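Local coordinates for acyl-CoA dehydrogenase (Slackia heliotrinireducens, PDB 4RM7), which belongs to the acyl-CoA dehydrogenase family, whose chain combines helical N- and C-terminal domains with a beta-sheet middle domain, at residues F71-V76 / R246-A251; L169-Y174 / V215-V220; A306-Y309 / H314-L317. All coordinates share one frame; numbering follows the deposited sequence.

Contact 1 (F71-V76 / R246-A251); sequences FAQVLV and RVFTCA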
loop_
_atom_site.group_PDB
_atom_site.type_symbol
_atom_site.label_atom_id
_atom_site.label_comp_id
_atom_site.label_asym_id
_atom_site.label_seq_id
_atom_site.Cartn_x
_atom_site.Cartn_y
_atom_site.Cartn_z
ATOM N N PHE A 71 8.513 17.865 -24.875
ATOM C CA PHE A 71 7.447 16.898 -25.095
ATOM C C PHE A 71 7.829 15.956 -26.231
ATOM O O PHE A 71 7.639 14.746 -26.123
ATOM C CB PHE A 71 6.122 17.589 -25.406
ATOM C CG PHE A 71 4.968 16.641 -25.564
ATOM C CD1 PHE A 71 4.699 15.684 -24.592
ATOM C CD2 PHE A 71 4.141 16.700 -26.678
ATOM C CE1 PHE A 71 3.619 14.791 -24.729
ATOM C CE2 PHE A 71 3.056 15.804 -26.831
ATOM C CZ PHE A 71 2.795 14.857 -25.851
ATOM N N ALA A 72 8.392 16.507 -27.307
ATOM C CA ALA A 72 8.843 15.679 -28.427
ATOM C C ALA A 72 9.911 14.679 -27.992
ATOM O O ALA A 72 9.846 13.494 -28.335
ATOM C CB ALA A 72 9.370 16.546 -29.561
ATOM N N GLN A 73 10.894 15.171 -27.245
ATOM C CA GLN A 73 11.940 14.324 -26.702
ATOM C C GLN A 73 11.367 13.188 -25.853
ATOM O O GLN A 73 11.831 12.050 -25.920
ATOM C CB GLN A 73 12.907 15.163 -25.876
ATOM C CG GLN A 73 13.883 15.971 -26.705
ATOM C CD GLN A 73 14.725 16.896 -25.836
ATOM O OE1 GLN A 73 14.252 17.398 -24.803
ATOM N NE2 GLN A 73 15.979 17.119 -26.239
ATOM N N VAL A 74 10.352 13.515 -25.062
ATOM C CA VAL A 74 9.667 12.555 -24.224
ATOM C C VAL A 74 8.965 11.469 -25.037
ATOM O O VAL A 74 9.038 10.277 -24.709
ATOM C CB VAL A 74 8.663 13.280 -23.327
ATOM C CG1 VAL A 74 7.574 12.340 -22.829
ATOM C CG2 VAL A 74 9.398 13.915 -22.182
ATOM N N LEU A 75 8.300 11.868 -26.111
ATOM C CA LEU A 75 7.666 10.886 -26.980
ATOM C C LEU A 75 8.724 9.965 -27.596
ATOM O O LEU A 75 8.501 8.757 -27.710
ATOM C CB LEU A 75 6.840 11.569 -28.074
ATOM C CG LEU A 75 5.642 12.405 -27.616
ATOM C CD1 LEU A 75 5.003 13.111 -28.816
ATOM C CD2 LEU A 75 4.608 11.550 -26.861
ATOM N N VAL A 76 9.880 10.527 -27.962
ATOM C CA VAL A 76 10.945 9.726 -28.571
ATOM C C VAL A 76 11.444 8.712 -27.548
ATOM O O VAL A 76 11.450 7.507 -27.812
ATOM C CB VAL A 76 12.113 10.598 -29.097
ATOM C CG1 VAL A 76 13.331 9.764 -29.379
ATOM C CG2 VAL A 76 11.715 11.326 -30.363
ATOM N N ARG A 246 15.420 14.346 -15.059
ATOM C CA ARG A 246 14.347 13.656 -14.372
ATOM C C ARG A 246 13.183 13.377 -15.318
ATOM O O ARG A 246 12.581 12.306 -15.258
ATOM C CB ARG A 246 13.866 14.460 -13.174
ATOM C CG ARG A 246 14.917 14.606 -12.130
ATOM C CD ARG A 246 14.402 15.180 -10.870
ATOM N NE ARG A 246 15.528 15.461 -9.988
ATOM C CZ ARG A 246 15.793 16.649 -9.471
ATOM N NH1 ARG A 246 14.998 17.678 -9.719
ATOM N NH2 ARG A 246 16.848 16.799 -8.695
ATOM N N VAL A 247 12.873 14.324 -16.200
ATOM C CA VAL A 247 11.798 14.095 -17.154
ATOM C C VAL A 247 12.161 12.928 -18.084
ATOM O O VAL A 247 11.364 12.010 -18.287
ATOM C CB VAL A 247 11.474 15.354 -17.967
ATOM C CG1 VAL A 247 10.278 15.090 -18.859
ATOM C CG2 VAL A 247 11.176 16.533 -17.014
ATOM N N PHE A 248 13.381 12.955 -18.603
ATOM C CA PHE A 248 13.908 11.882 -19.428
ATOM C C PHE A 248 13.820 10.533 -18.746
ATOM O O PHE A 248 13.374 9.558 -19.346
ATOM C CB PHE A 248 15.360 12.166 -19.797
ATOM C CG PHE A 248 15.520 13.308 -20.738
ATOM C CD1 PHE A 248 14.414 13.830 -21.400
ATOM C CD2 PHE A 248 16.773 13.871 -20.963
ATOM C CE1 PHE A 248 14.560 14.886 -22.270
ATOM C CE2 PHE A 248 16.930 14.935 -21.837
ATOM C CZ PHE A 248 15.826 15.452 -22.488
ATOM N N THR A 249 14.245 10.482 -17.493
ATOM C CA THR A 249 14.264 9.230 -16.757
ATOM C C THR A 249 12.854 8.700 -16.531
ATOM O O THR A 249 12.592 7.498 -16.636
ATOM C CB THR A 249 14.984 9.404 -15.424
ATOM O OG1 THR A 249 16.377 9.531 -15.686
ATOM C CG2 THR A 249 14.778 8.209 -14.540
ATOM N N CYS A 250 11.928 9.607 -16.266
ATOM C CA CYS A 250 10.553 9.192 -16.055
ATOM C C CYS A 250 9.901 8.728 -17.363
ATOM O O CYS A 250 9.161 7.743 -17.371
ATOM C CB CYS A 250 9.757 10.315 -15.383
ATOM S SG CYS A 250 10.317 10.555 -13.650
ATOM N N ALA A 251 10.207 9.401 -18.469
ATOM C CA ALA A 251 9.741 8.946 -19.771
ATOM C C ALA A 251 10.273 7.533 -20.091
ATOM O O ALA A 251 9.555 6.701 -20.654
ATOM C CB ALA A 251 10.153 9.940 -20.853
#
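Gln-73 brings its amide up to the rim of Phe-248. Its carbonyl oxygen lies in the plane of the ring, at the edge, where OE1 is 3.4 Å from Phe-248 CZ and slightly farther from CE1, so the electron-rich oxygen faces the weakly positive ring hydrogens. The amide itself stands nearly upright to the ring, the two planes 81° apart. Beyond CG the glutamine chain runs out extended, and NE2 donates a hydrogen bond to the backbone oxygen of Val-59, a bond consistent with the oxygen, not the nitrogen, facing the phenylalanine. On the other side, Phe-248 starts from a CB that does not aim at helix 70-84, but its CG lies beside the backbone N (chi1 -69°), and this swings the far end of the ring across to the glutamine.

The rest of the contact is aliphatic. Val-74 and Val-247 cross at about a right angle, one methyl against one methyl, with Val-74 CG2 3.6 Å from Val-247 CG1. The other branch of Val-74 meets the following turn of helix 234-270, where CG1 lies 4.0 Å from Ala-251 CB. These residues join the N-terminal and C-terminal helical domains of the acyl-CoA dehydrogenase fold: helix 70-84 packs on the long helix 234-270 with local axes 9.3 Å apart and inclined at 32°. The backbones come nearest at the small side chain, with Val-74 CA 5.7 Å from Ala-251 CA. Val-302 and Tyr-303 of helix 282-311 also touch Val-74, while Tyr-68 touches Gln-73.

Contact 2 (L169-Y174 / V215-V220); sequences LLVSAY and VRFDNV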
loop_
_atom_site.group_PDB
_atom_site.type_symbol
_atom_site.label_atom_id
_atom_site.label_comp_id
_atom_site.label_asym_id
_atom_site.label_seq_id
_atom_site.Cartn_x
_atom_site.Cartn_y
_atom_site.Cartn_z
ATOM N N LEU A 169 36.389 13.536 -19.672
ATOM C CA LEU A 169 35.479 13.659 -18.551
ATOM C C LEU A 169 35.096 15.110 -18.322
ATOM O O LEU A 169 35.952 15.956 -18.063
ATOM C CB LEU A 169 36.124 13.074 -17.301
ATOM C CG LEU A 169 36.392 11.582 -17.434
ATOM C CD1 LEU A 169 37.325 11.097 -16.339
ATOM C CD2 LEU A 169 35.083 10.846 -17.356
ATOM N N LEU A 170 33.806 15.404 -18.444
ATOM C CA LEU A 170 33.310 16.730 -18.141
ATOM C C LEU A 170 33.016 16.807 -16.643
ATOM O O LEU A 170 32.022 16.268 -16.154
ATOM C CB LEU A 170 32.073 17.051 -18.977
ATOM C CG LEU A 170 31.485 18.453 -18.740
ATOM C CD1 LEU A 170 32.558 19.531 -18.827
ATOM C CD2 LEU A 170 30.370 18.753 -19.714
ATOM N N VAL A 171 33.892 17.489 -15.922
ATOM C CA VAL A 171 33.922 17.417 -14.468
ATOM C C VAL A 171 33.522 18.714 -13.798
ATOM O O VAL A 171 34.030 19.782 -14.132
ATOM C CB VAL A 171 35.322 17.035 -13.957
ATOM C CG1 VAL A 171 35.269 16.708 -12.491
ATOM C CG2 VAL A 171 35.838 15.843 -14.725
ATOM N N SER A 172 32.605 18.595 -12.843
ATOM C CA SER A 172 32.172 19.707 -12.026
ATOM C C SER A 172 33.092 19.818 -10.817
ATOM O O SER A 172 33.380 18.812 -10.172
ATOM C CB SER A 172 30.732 19.509 -11.589
ATOM O OG SER A 172 30.666 18.467 -10.639
ATOM N N ALA A 173 33.545 21.035 -10.512
ATOM C CA ALA A 173 34.534 21.248 -9.451
ATOM C C ALA A 173 34.477 22.653 -8.856
ATOM O O ALA A 173 34.115 23.610 -9.536
ATOM C CB ALA A 173 35.950 20.974 -9.981
ATOM N N TYR A 174 34.828 22.765 -7.578
ATOM C CA TYR A 174 35.122 24.065 -6.978
ATOM C C TYR A 174 36.487 24.524 -7.453
ATOM O O TYR A 174 37.493 23.853 -7.210
ATOM C CB TYR A 174 35.109 24.005 -5.452
ATOM C CG TYR A 174 33.736 24.042 -4.840
ATOM C CD1 TYR A 174 32.787 24.960 -5.265
ATOM C CD2 TYR A 174 33.382 23.150 -3.833
ATOM C CE1 TYR A 174 31.525 24.992 -4.697
ATOM C CE2 TYR A 174 32.121 23.172 -3.264
ATOM C CZ TYR A 174 31.193 24.093 -3.697
ATOM O OH TYR A 174 29.941 24.110 -3.124
ATOM N N VAL A 215 35.012 7.443 -10.553
ATOM C CA VAL A 215 36.256 7.973 -11.085
ATOM C C VAL A 215 36.948 8.843 -10.054
ATOM O O VAL A 215 36.378 9.824 -9.578
ATOM C CB VAL A 215 36.025 8.795 -12.371
ATOM C CG1 VAL A 215 37.338 9.315 -12.888
ATOM C CG2 VAL A 215 35.343 7.948 -13.431
ATOM N N ARG A 216 38.180 8.488 -9.711
ATOM C CA ARG A 216 38.957 9.272 -8.765
ATOM C C ARG A 216 39.969 10.125 -9.514
ATOM O O ARG A 216 40.664 9.650 -10.419
ATOM C CB ARG A 216 39.671 8.364 -7.759
ATOM C CG ARG A 216 40.244 9.077 -6.516
ATOM C CD ARG A 216 41.575 8.454 -6.052
ATOM N NE ARG A 216 41.713 7.058 -6.479
ATOM C CZ ARG A 216 42.859 6.371 -6.510
ATOM N NH1 ARG A 216 44.011 6.923 -6.131
ATOM N NH2 ARG A 216 42.850 5.111 -6.924
ATOM N N PHE A 217 40.042 11.396 -9.133
ATOM C CA PHE A 217 41.066 12.292 -9.631
ATOM C C PHE A 217 42.104 12.511 -8.525
ATOM O O PHE A 217 41.812 13.108 -7.481
ATOM C CB PHE A 217 40.438 13.606 -10.088
ATOM C CG PHE A 217 39.401 13.432 -11.161
ATOM C CD1 PHE A 217 39.720 13.657 -12.498
ATOM C CD2 PHE A 217 38.100 13.033 -10.836
ATOM C CE1 PHE A 217 38.761 13.482 -13.497
ATOM C CE2 PHE A 217 37.131 12.853 -11.830
ATOM C CZ PHE A 217 37.464 13.074 -13.167
ATOM N N ASP A 218 43.304 11.982 -8.748
ATOM C CA ASP A 218 44.394 12.075 -7.778
ATOM C C ASP A 218 45.477 13.016 -8.298
ATOM O O ASP A 218 46.280 12.624 -9.145
ATOM C CB ASP A 218 44.976 10.680 -7.488
ATOM C CG ASP A 218 46.260 10.732 -6.674
ATOM O OD1 ASP A 218 46.405 11.636 -5.821
ATOM O OD2 ASP A 218 47.132 9.859 -6.889
ATOM N N ASN A 219 45.489 14.244 -7.776
ATOM C CA ASN A 219 46.362 15.329 -8.252
ATOM C C ASN A 219 46.502 15.389 -9.765
ATOM O O ASN A 219 47.584 15.203 -10.290
ATOM C CB ASN A 219 47.761 15.225 -7.634
ATOM C CG ASN A 219 47.766 15.534 -6.155
ATOM O OD1 ASN A 219 47.233 16.552 -5.728
ATOM N ND2 ASN A 219 48.354 14.642 -5.359
ATOM N N VAL A 220 45.406 15.635 -10.468
ATOM C CA VAL A 220 45.472 15.680 -11.918
ATOM C C VAL A 220 45.744 17.092 -12.412
ATOM O O VAL A 220 45.029 18.030 -12.063
ATOM C CB VAL A 220 44.183 15.155 -12.544
ATOM C CG1 VAL A 220 44.275 15.237 -14.056
ATOM C CG2 VAL A 220 43.948 13.730 -12.093
#
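Phe-217 meets Leu-169 and Val-171 with the far end of its ring. CZ is the point of closest approach for both: it lies 3.6 Å from Val-171 CG2 and 3.7 Å from Leu-169 CD1, and each methyl comes in at a slant to the ring. Val-171 and Phe-217 reach for one another from opposite directions, whereas Leu-169 comes past the ring at an angle. The same CD1 methyl of Leu-169 also rests against Val-215, 3.9 Å from CG1, so one leucine branch serves two partners on the facing strand.

The torsions explain this division. Leu-169 has CD1 continuing its chain in an extended line (chi2 166°), which carries that methyl out between Val-215 and Phe-217. In Val-215 it is CG1, anti to the backbone N, that reaches the leucine; in Val-171 the methyl that meets the ring is CG2. All four side chains leave their backbones toward the other strand, and alternate residues carry them: Leu-169 and Val-171 on one strand, Val-215 and Phe-217 on the other.

The strands are not hydrogen-bonded neighbours but face each other across a hydrophobic interior, their local axes 11.1 Å apart and inclined at 64°. Such face-to-face packing of crossed strands belongs to the beta-structured middle domain of the acyl-CoA dehydrogenase fold. Ile-197 touches Leu-169, Val-215 and Phe-217, and Met-153 adds to the surroundings of the phenylalanine. Strand 168-175 is held by backbone bonds to strand 184-191, as between Val-171 and Trp-188, and also pairs with strands 124-127 and 143-146; strand 212-221 runs antiparallel between strands 151-161 and 197-202.

Contact 3 (A306-Y309 / H314-L317); sequences AREY and HKRL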
loop_
_atom_site.group_PDB
_atom_site.type_symbol
_atom_site.label_atom_id
_atom_site.label_comp_id
_atom_site.label_asym_id
_atom_site.label_seq_id
_atom_site.Cartn_x
_atom_site.Cartn_y
_atom_site.Cartn_z
ATOM N N ALA A 306 6.396 17.931 -19.172
ATOM C CA ALA A 306 7.068 18.248 -20.422
ATOM C C ALA A 306 6.370 19.379 -21.175
ATOM O O ALA A 306 7.026 20.270 -21.721
ATOM C CB ALA A 306 7.166 17.024 -21.294
ATOM N N ARG A 307 5.045 19.350 -21.216
ATOM C CA ARG A 307 4.327 20.373 -21.962
ATOM C C ARG A 307 4.446 21.732 -21.262
ATOM O O ARG A 307 4.479 22.764 -21.931
ATOM C CB ARG A 307 2.856 19.973 -22.172
ATOM C CG ARG A 307 2.642 18.881 -23.232
ATOM C CD ARG A 307 1.150 18.566 -23.453
ATOM N NE ARG A 307 0.822 18.105 -24.806
ATOM C CZ ARG A 307 -0.061 17.127 -25.075
ATOM N NH1 ARG A 307 -0.707 16.491 -24.093
ATOM N NH2 ARG A 307 -0.310 16.768 -26.332
ATOM N N GLU A 308 4.543 21.735 -19.932
ATOM C CA GLU A 308 4.820 22.976 -19.182
ATOM C C GLU A 308 6.085 23.674 -19.662
ATOM O O GLU A 308 6.082 24.876 -19.894
ATOM C CB GLU A 308 4.968 22.707 -17.685
ATOM C CG GLU A 308 3.713 22.884 -16.873
ATOM C CD GLU A 308 3.956 22.656 -15.383
ATOM O OE1 GLU A 308 5.087 22.294 -15.005
ATOM O OE2 GLU A 308 3.020 22.860 -14.583
ATOM N N TYR A 309 7.177 22.929 -19.792
ATOM C CA TYR A 309 8.406 23.528 -20.288
ATOM C C TYR A 309 8.170 24.192 -21.623
ATOM O O TYR A 309 8.581 25.321 -21.842
ATOM C CB TYR A 309 9.507 22.494 -20.444
ATOM C CG TYR A 309 10.324 22.250 -19.211
ATOM C CD1 TYR A 309 11.338 23.131 -18.828
ATOM C CD2 TYR A 309 10.096 21.122 -18.432
ATOM C CE1 TYR A 309 12.090 22.885 -17.692
ATOM C CE2 TYR A 309 10.858 20.852 -17.310
ATOM C CZ TYR A 309 11.845 21.731 -16.944
ATOM O OH TYR A 309 12.568 21.444 -15.820
ATOM N N HIS A 314 7.231 26.137 -16.833
ATOM C CA HIS A 314 7.786 25.128 -15.949
ATOM C C HIS A 314 7.654 25.525 -14.495
ATOM O O HIS A 314 7.957 26.657 -14.131
ATOM C CB HIS A 314 9.256 24.885 -16.264
ATOM C CG HIS A 314 9.964 24.075 -15.226
ATOM N ND1 HIS A 314 10.981 24.584 -14.445
ATOM C CD2 HIS A 314 9.792 22.790 -14.826
ATOM C CE1 HIS A 314 11.413 23.647 -13.619
ATOM N NE2 HIS A 314 10.710 22.546 -13.831
ATOM N N LYS A 315 7.183 24.585 -13.680
ATOM C CA LYS A 315 7.205 24.713 -12.231
ATOM C C LYS A 315 8.038 23.573 -11.678
ATOM O O LYS A 315 7.859 22.421 -12.082
ATOM C CB LYS A 315 5.794 24.665 -11.636
ATOM C CG LYS A 315 4.791 25.599 -12.278
ATOM C CD LYS A 315 3.404 25.433 -11.674
ATOM C CE LYS A 315 2.432 26.468 -12.242
ATOM N NZ LYS A 315 3.027 27.848 -12.224
ATOM N N ARG A 316 8.937 23.885 -10.749
ATOM C CA ARG A 316 9.763 22.867 -10.104
ATOM C C ARG A 316 8.936 21.738 -9.493
ATOM O O ARG A 316 9.334 20.576 -9.528
ATOM C CB ARG A 316 10.627 23.503 -9.024
ATOM C CG ARG A 316 11.647 24.503 -9.551
ATOM C CD ARG A 316 13.025 24.237 -8.981
ATOM N NE ARG A 316 13.088 24.370 -7.520
ATOM C CZ ARG A 316 13.651 23.475 -6.705
ATOM N NH1 ARG A 316 14.197 22.364 -7.202
ATOM N NH2 ARG A 316 13.659 23.687 -5.394
ATOM N N LEU A 317 7.778 22.089 -8.936
ATOM C CA LEU A 317 6.949 21.136 -8.214
ATOM C C LEU A 317 6.401 20.043 -9.115
ATOM O O LEU A 317 6.283 18.894 -8.687
ATOM C CB LEU A 317 5.795 21.840 -7.548
ATOM C CG LEU A 317 4.928 20.941 -6.676
ATOM C CD1 LEU A 317 5.809 20.226 -5.638
ATOM C CD2 LEU A 317 3.911 21.821 -5.999
HETATM O O HOH W 1 9.316 26.885 -18.819
#
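Tyr-309 and His-314 stack across the tight turn of a helical hairpin, where helix 282-311 ends and helix 316-341 begins in the C-terminal helical domain. The two side chains lie side by side and point the same way. Their rings form an offset stack, centroids 4.0 Å apart and planes only 14° from parallel, with the histidine displaced so that the phenol oxygen comes to lie over one face of the imidazole. His-314 CG is anti to its own backbone N (chi1 168°), a setting that lays the imidazole along the tyrosine; its CB then sits over the phenol face as well, 3.9 Å from the centroid of the Tyr-309 ring, a CH-pi contact. The tyrosine ring also meets that of Tyr-244 on helix 234-270. Past the other face of the imidazole lies the backbone N of Arg-316.

Glu-308 works on the start of the second helix. Extended beyond CG, it brings OE1 3.4 Å from the backbone N of Lys-315, the N-cap residue, in a weak hydrogen bond with an N-H...O angle of 157°. The stronger partner of OE1 is Ser-318 OG, in the first turn of that helix. A carboxylate beside the N-terminal end of a helix is probably favoured in its charged form. Lys-315 crosses this carboxylate at about a right angle, its CD 3.9 Å from Glu-308 OE2, but its bent end takes NZ elsewhere, into a long, weak ion pair with Asp-6 of the second subunit. A water closes the turn on the backbone side: it accepts from His-314 N at 3.0 Å and donates weakly to Tyr-309 O at 3.5 Å.

How the contacts relate
Contacts 1 and 2 are both buried and hold together mainly by hydrophobic packing, but one joins helices of the two helical domains near the centre of the subunit while the other fills the interior of the beta domain. Contact 3 is partly exposed; stacking, weak polar bonds and a water take over, with a second subunit close by. Contacts 1 and 3 touch: Ala-306 CB packs 3.9 Å from Val-74 CG2, and Arg-307 makes a cation-pi contact with Phe-71, linking helices 70-84 and 282-311. Contact 2 stands apart, its nearest atoms about 14 Å from contact 1, although strand 212-221 leads on to helix 234-270, which holds half of contact 1 and borders contact 3 through Glu-243.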